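Local coordinates for hypothetical protein Atu2144 (Agrobacterium tumefaciens, PDB 2ODF), which is of unknown function but belongs to the N-formylglutamate amidohydrolase family and so probably hydrolyses an amide bond in a small substrate, at residues 55-59 with 82-86; 152-158 with 223-229. All coordinates share one frame; numbering follows the deposited sequence.

Contact 1: 55-59 with 82-86; sequences HAAWD and FSRLV
Ser83 donates a hydrogen bond from its hydroxyl to the carbonyl oxygen of Ala57, with OG and O 2.7 Å apart. The same OG accepts from Leu85 N at 2.9 Å, which makes an ST turn. With OG anti to the backbone N of Ser83 (chi1 177°), it reaches the 55-59 loop while still serving its own chain. Serine suits this place because its short hydroxyl donates in one direction and accepts in another. A water that accepts from Arg84 N lies 2.9 Å from Ala57 O and probably extends the link.

Asp59 and Arg84 meet less directly: OD1 and NH1 are 3.8 Å apart, a long salt bridge with the two planes turned 60° from each other. A second water lies in the guanidinium plane, accepts from Arg84 NH1 and lies 2.7 Å from both Asp59 OD1 and His55 O, more acceptors being in reach than it has protons to give. Each charge has a stronger partner elsewhere: Arg84 NH2 forms a salt bridge with Asp88 OD2, and Asp59 turns to a backbone NH of strand 149-156.

Beside these polar contacts, Leu85 points toward the other loop, its CD1 3.9 Å from Ala57 CB and its CG 3.4 Å from Ala56 O. The small alanines let the backbones come close.

The contact joins the loop between helices 49-52 and 62-73 to the one leaving strand 77-80, with helix 116-143 packed against Phe82 and Val86.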
loop_
_atom_site.group_PDB
_atom_site.type_symbol
_atom_site.label_atom_id
_atom_site.label_comp_id
_atom_site.label_asym_id
_atom_site.label_seq_id
_atom_site.Cartn_x
_atom_site.Cartn_y
_atom_site.Cartn_z
ATOM N N HIS A 55 -19.166 -14.909 9.883
ATOM C CA HIS A 55 -18.569 -13.625 10.249
ATOM C C HIS A 55 -17.058 -13.517 10.028
ATOM O O HIS A 55 -16.534 -12.415 10.143
ATOM C CB HIS A 55 -18.890 -13.295 11.713
ATOM C CG HIS A 55 -18.203 -14.200 12.684
ATOM N ND1 HIS A 55 -16.967 -13.917 13.212
ATOM C CD2 HIS A 55 -18.557 -15.413 13.175
ATOM C CE1 HIS A 55 -16.586 -14.911 13.995
ATOM N NE2 HIS A 55 -17.535 -15.829 13.993
ATOM N N ALA A 56 -16.347 -14.627 9.717
ATOM C CA ALA A 56 -14.930 -14.540 9.313
ATOM C C ALA A 56 -14.760 -13.660 8.060
ATOM O O ALA A 56 -13.774 -12.930 7.935
ATOM C CB ALA A 56 -14.335 -15.943 9.027
ATOM N N ALA A 57 -15.732 -13.756 7.150
ATOM C CA ALA A 57 -15.666 -13.131 5.832
ATOM C C ALA A 57 -16.220 -11.721 5.749
ATOM O O ALA A 57 -15.905 -11.014 4.799
ATOM C CB ALA A 57 -16.370 -13.998 4.806
ATOM N N TRP A 58 -17.036 -11.315 6.710
ATOM C CA TRP A 58 -17.690 -10.012 6.683
ATOM C C TRP A 58 -18.321 -9.688 8.036
ATOM O O TRP A 58 -18.295 -10.510 8.953
ATOM C CB TRP A 58 -18.750 -9.984 5.569
ATOM C CG TRP A 58 -19.979 -10.796 5.856
ATOM C CD1 TRP A 58 -20.054 -11.983 6.519
ATOM C CD2 TRP A 58 -21.309 -10.465 5.486
ATOM N NE1 TRP A 58 -21.343 -12.400 6.577
ATOM C CE2 TRP A 58 -22.136 -11.491 5.943
ATOM C CE3 TRP A 58 -21.884 -9.389 4.795
ATOM C CZ2 TRP A 58 -23.520 -11.481 5.742
ATOM C CZ3 TRP A 58 -23.240 -9.384 4.589
ATOM C CH2 TRP A 58 -24.050 -10.427 5.060
ATOM N N ASP A 59 -18.833 -8.469 8.165
ATOM C CA ASP A 59 -19.664 -8.065 9.314
ATOM C C ASP A 59 -21.114 -8.214 8.860
ATOM O O ASP A 59 -21.667 -7.314 8.192
ATOM C CB ASP A 59 -19.419 -6.602 9.689
ATOM C CG ASP A 59 -18.100 -6.368 10.372
ATOM O OD1 ASP A 59 -17.192 -7.249 10.322
ATOM O OD2 ASP A 59 -17.935 -5.245 10.916
ATOM N N PHE A 82 -15.325 -6.436 -1.371
ATOM C CA PHE A 82 -14.702 -7.737 -1.164
ATOM C C PHE A 82 -14.262 -7.957 0.262
ATOM O O PHE A 82 -14.084 -6.997 1.031
ATOM C CB PHE A 82 -13.518 -7.927 -2.154
ATOM C CG PHE A 82 -13.957 -7.832 -3.592
ATOM C CD1 PHE A 82 -14.411 -8.944 -4.269
ATOM C CD2 PHE A 82 -14.032 -6.596 -4.210
ATOM C CE1 PHE A 82 -14.896 -8.825 -5.553
ATOM C CE2 PHE A 82 -14.494 -6.477 -5.473
ATOM C CZ PHE A 82 -14.927 -7.586 -6.150
ATOM N N SER A 83 -14.103 -9.243 0.598
ATOM C CA SER A 83 -13.945 -9.704 1.959
ATOM C C SER A 83 -12.694 -9.215 2.652
ATOM O O SER A 83 -11.587 -9.162 2.043
ATOM C CB SER A 83 -13.926 -11.230 2.003
ATOM O OG SER A 83 -13.713 -11.699 3.318
ATOM N N ARG A 84 -12.876 -8.931 3.940
ATOM C CA ARG A 84 -11.790 -8.607 4.866
ATOM C C ARG A 84 -10.776 -9.766 4.982
ATOM O O ARG A 84 -9.683 -9.582 5.540
ATOM C CB ARG A 84 -12.349 -8.305 6.265
ATOM C CG ARG A 84 -13.043 -9.529 6.955
ATOM C CD ARG A 84 -13.551 -9.209 8.342
ATOM N NE ARG A 84 -12.472 -8.787 9.224
ATOM C CZ ARG A 84 -12.593 -8.516 10.516
ATOM N NH1 ARG A 84 -13.771 -8.582 11.111
ATOM N NH2 ARG A 84 -11.531 -8.138 11.204
ATOM N N LEU A 85 -11.176 -10.967 4.558
ATOM C CA LEU A 85 -10.231 -12.102 4.534
ATOM C C LEU A 85 -9.109 -11.907 3.532
ATOM O O LEU A 85 -7.992 -12.392 3.771
ATOM C CB LEU A 85 -10.932 -13.417 4.254
ATOM C CG LEU A 85 -11.832 -13.971 5.357
ATOM C CD1 LEU A 85 -12.655 -15.084 4.758
ATOM C CD2 LEU A 85 -11.051 -14.440 6.519
ATOM N N VAL A 86 -9.387 -11.207 2.430
ATOM C CA VAL A 86 -8.384 -10.916 1.430
ATOM C C VAL A 86 -7.532 -9.710 1.868
ATOM O O VAL A 86 -6.300 -9.762 1.875
ATOM C CB VAL A 86 -8.999 -10.699 0.025
ATOM C CG1 VAL A 86 -7.879 -10.455 -1.012
ATOM C CG2 VAL A 86 -9.802 -11.944 -0.384
HETATM O O HOH W 1 -16.364 -9.792 10.948
HETATM O O HOH W 2 -15.499 -8.110 4.825
#

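Contact 2: 152-158 with 223-229; sequences TIHSFTP and MIEIRND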
loop_
_atom_site.group_PDB
_atom_site.type_symbol
_atom_site.label_atom_id
_atom_site.label_comp_id
_atom_site.label_asym_id
_atom_site.label_seq_id
_atom_site.Cartn_x
_atom_site.Cartn_y
_atom_site.Cartn_z
ATOM N N THR A 152 -18.072 5.144 10.895
ATOM C CA THR A 152 -17.890 3.777 10.401
ATOM C C THR A 152 -18.865 2.798 11.086
ATOM O O THR A 152 -19.223 2.943 12.268
ATOM C CB THR A 152 -16.436 3.295 10.537
ATOM O OG1 THR A 152 -16.167 2.900 11.876
ATOM C CG2 THR A 152 -15.435 4.398 10.179
ATOM N N ILE A 153 -19.302 1.810 10.310
ATOM C CA ILE A 153 -20.332 0.864 10.755
ATOM C C ILE A 153 -19.807 -0.558 10.707
ATOM O O ILE A 153 -19.395 -1.053 9.642
ATOM C CB ILE A 153 -21.609 0.938 9.850
ATOM C CG1 ILE A 153 -22.157 2.369 9.748
ATOM C CG2 ILE A 153 -22.658 -0.054 10.302
ATOM C CD1 ILE A 153 -22.625 2.999 11.057
ATOM N N HIS A 154 -19.860 -1.222 11.857
ATOM C CA HIS A 154 -19.329 -2.561 12.046
ATOM C C HIS A 154 -20.345 -3.424 12.815
ATOM O O HIS A 154 -21.212 -2.894 13.540
ATOM C CB HIS A 154 -18.042 -2.529 12.874
ATOM C CG HIS A 154 -16.843 -2.021 12.132
ATOM N ND1 HIS A 154 -16.705 -0.705 11.744
ATOM C CD2 HIS A 154 -15.731 -2.662 11.700
ATOM C CE1 HIS A 154 -15.543 -0.556 11.127
ATOM N NE2 HIS A 154 -14.943 -1.731 11.074
ATOM N N SER A 155 -20.218 -4.741 12.677
ATOM C CA SER A 155 -20.902 -5.671 13.574
ATOM C C SER A 155 -19.911 -6.645 14.155
ATOM O O SER A 155 -18.792 -6.852 13.616
ATOM C CB SER A 155 -22.103 -6.406 12.900
ATOM O OG SER A 155 -21.713 -7.390 11.951
ATOM N N PHE A 156 -20.308 -7.221 15.283
ATOM C CA PHE A 156 -19.471 -8.132 16.016
ATOM C C PHE A 156 -20.262 -9.338 16.469
ATOM O O PHE A 156 -21.478 -9.299 16.642
ATOM C CB PHE A 156 -18.741 -7.452 17.195
ATOM C CG PHE A 156 -19.653 -6.904 18.274
ATOM C CD1 PHE A 156 -20.195 -5.633 18.168
ATOM C CD2 PHE A 156 -19.927 -7.650 19.420
ATOM C CE1 PHE A 156 -21.032 -5.111 19.189
ATOM C CE2 PHE A 156 -20.770 -7.130 20.443
ATOM C CZ PHE A 156 -21.290 -5.846 20.314
ATOM N N THR A 157 -19.534 -10.427 16.609
ATOM C CA THR A 157 -20.093 -11.722 16.939
ATOM C C THR A 157 -20.472 -11.786 18.441
ATOM O O THR A 157 -19.756 -11.276 19.295
ATOM C CB THR A 157 -19.071 -12.799 16.528
ATOM O OG1 THR A 157 -19.733 -14.046 16.328
ATOM C CG2 THR A 157 -17.993 -12.917 17.555
ATOM N N PRO A 158 -21.638 -12.373 18.765
ATOM C CA PRO A 158 -22.041 -12.432 20.178
ATOM C C PRO A 158 -21.159 -13.281 21.102
ATOM O O PRO A 158 -21.076 -12.979 22.275
ATOM C CB PRO A 158 -23.453 -13.027 20.134
ATOM C CG PRO A 158 -23.892 -12.988 18.732
ATOM C CD PRO A 158 -22.669 -12.921 17.860
ATOM N N MET A 223 -16.907 5.259 15.538
ATOM C CA MET A 223 -17.027 3.928 14.985
ATOM C C MET A 223 -18.096 3.234 15.796
ATOM O O MET A 223 -18.049 3.240 17.015
ATOM C CB MET A 223 -15.665 3.237 15.104
ATOM C CG MET A 223 -15.603 1.742 14.843
ATOM S SD MET A 223 -13.908 1.061 14.801
ATOM C CE MET A 223 -14.368 -0.609 14.762
ATOM N N ILE A 224 -19.088 2.686 15.103
ATOM C CA ILE A 224 -20.221 2.053 15.725
ATOM C C ILE A 224 -20.128 0.532 15.521
ATOM O O ILE A 224 -20.045 0.047 14.396
ATOM C CB ILE A 224 -21.587 2.599 15.134
ATOM C CG1 ILE A 224 -21.741 4.076 15.410
ATOM C CG2 ILE A 224 -22.771 1.884 15.739
ATOM C CD1 ILE A 224 -22.831 4.696 14.678
ATOM N N GLU A 225 -20.172 -0.190 16.626
ATOM C CA GLU A 225 -20.201 -1.640 16.659
ATOM C C GLU A 225 -21.598 -2.101 17.100
ATOM O O GLU A 225 -22.112 -1.627 18.106
ATOM C CB GLU A 225 -19.175 -2.130 17.675
ATOM C CG GLU A 225 -17.772 -2.212 17.159
ATOM C CD GLU A 225 -17.504 -3.418 16.321
ATOM O OE1 GLU A 225 -18.438 -4.052 15.812
ATOM O OE2 GLU A 225 -16.320 -3.720 16.134
ATOM N N ILE A 226 -22.189 -3.023 16.346
ATOM C CA ILE A 226 -23.502 -3.582 16.641
ATOM C C ILE A 226 -23.372 -5.087 16.771
ATOM O O ILE A 226 -22.870 -5.753 15.856
ATOM C CB ILE A 226 -24.468 -3.264 15.509
ATOM C CG1 ILE A 226 -24.480 -1.763 15.210
ATOM C CG2 ILE A 226 -25.876 -3.801 15.803
ATOM C CD1 ILE A 226 -25.040 -1.458 13.845
ATOM N N ARG A 227 -23.845 -5.667 17.872
ATOM C CA ARG A 227 -23.774 -7.121 18.016
ATOM C C ARG A 227 -24.647 -7.769 16.930
ATOM O O ARG A 227 -25.803 -7.379 16.740
ATOM C CB ARG A 227 -24.171 -7.549 19.429
ATOM C CG ARG A 227 -23.625 -8.903 19.838
ATOM C CD ARG A 227 -24.081 -9.284 21.241
ATOM N NE ARG A 227 -25.539 -9.456 21.284
ATOM C CZ ARG A 227 -26.310 -9.311 22.365
ATOM N NH1 ARG A 227 -25.804 -8.993 23.542
ATOM N NH2 ARG A 227 -27.616 -9.490 22.247
ATOM N N ASN A 228 -24.107 -8.751 16.196
ATOM C CA ASN A 228 -24.704 -9.049 14.882
ATOM C C ASN A 228 -26.074 -9.731 14.950
ATOM O O ASN A 228 -26.842 -9.636 14.011
ATOM C CB ASN A 228 -23.730 -9.759 13.905
ATOM C CG ASN A 228 -23.455 -11.199 14.258
ATOM O OD1 ASN A 228 -24.363 -11.923 14.670
ATOM N ND2 ASN A 228 -22.180 -11.653 14.054
ATOM N N ASP A 229 -26.380 -10.378 16.074
ATOM C CA ASP A 229 -27.723 -10.961 16.293
ATOM C C ASP A 229 -28.854 -9.937 16.315
ATOM O O ASP A 229 -30.010 -10.279 16.052
ATOM C CB ASP A 229 -27.752 -11.806 17.580
ATOM C CG ASP A 229 -27.460 -10.998 18.813
ATOM O OD1 ASP A 229 -26.351 -10.459 18.909
ATOM O OD2 ASP A 229 -28.335 -10.914 19.702
HETATM O O HOH W 3 -20.205 -9.743 13.104
HETATM O O HOH W 4 -16.424 -6.501 14.401
HETATM O O HOH W 5 -21.542 -14.624 14.143
#
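Phe156 lays its ring across the neighbouring strand, over the backbone and CB of Arg227. Its CG sits between the backbone N and the carbonyl carbon (chi1 63°), a turn that carries the ring over that strand. Arg227 CB lies 3.9 Å from the ring centroid, over the face, in a CH-pi contact. At the ring edge, Glu225 OE1 comes within 3.3 Å of Phe156 CD1, the carboxylate standing nearly perpendicular to the ring, so the oxygen meets the weakly positive rim.

His154 receives Met223 more squarely: the methyl CE rests 3.7 Å from the centroid, almost exactly on the ring normal. The extended, unbranched methionine is long enough to put its methyl there. The imidazole also meets His33 edge-to-face.

Arg227 bends at CG-CD (chi3 65°) and grips Asp229 side-on in a two-nitrogen salt bridge. NE reaches OD1 at 2.7 Å and NH2 reaches OD2 at 3.0 Å, each oxygen using its syn lone pair. NH1 bonds the carbonyl oxygen of Arg165, while CD packs 4.0 Å from Pro158 CB.

Strands 149-156 and 220-227 run parallel, joined by backbone bonds such as His154 N to Ile224 O. The series ends with Asn228 N to Phe156 O, 2.7 Å, as segment 223-229 passes into a 3-10 turn at Asn228. On the other face, Ile153 and Ile224 lie side by side.

Ile153, Ile224 and Ile226 make that face largely apolar, the first and last pressing on helix 62-73, with Ser155 the polar exception, bonded to Pro60 O. The other mixes His154 and Glu225 with Met223 and Phe156 near the C-terminal strand ends, consistent with where alpha/beta enzymes commonly place their active sites.

Both contacts are buried, but contact 2 lies in the middle of the main mixed sheet whereas contact 1 joins two loops beside it. Contact 2 therefore depends on regular backbone bonding and broad side-chain packing, burying nearly three times the area. Contact 1 relies instead on a single direct hydrogen bond, a long salt bridge, bridging waters and a few methyl groups, as suits irregular chain. They share no helix or strand, yet they touch: Asp59 OD2 of 55-59 probably accepts from Ser155 N, 2.9 Å away, and His55 packs on Thr157. Asp59 thereby ties the loop to the end of strand 149-156, close to His154.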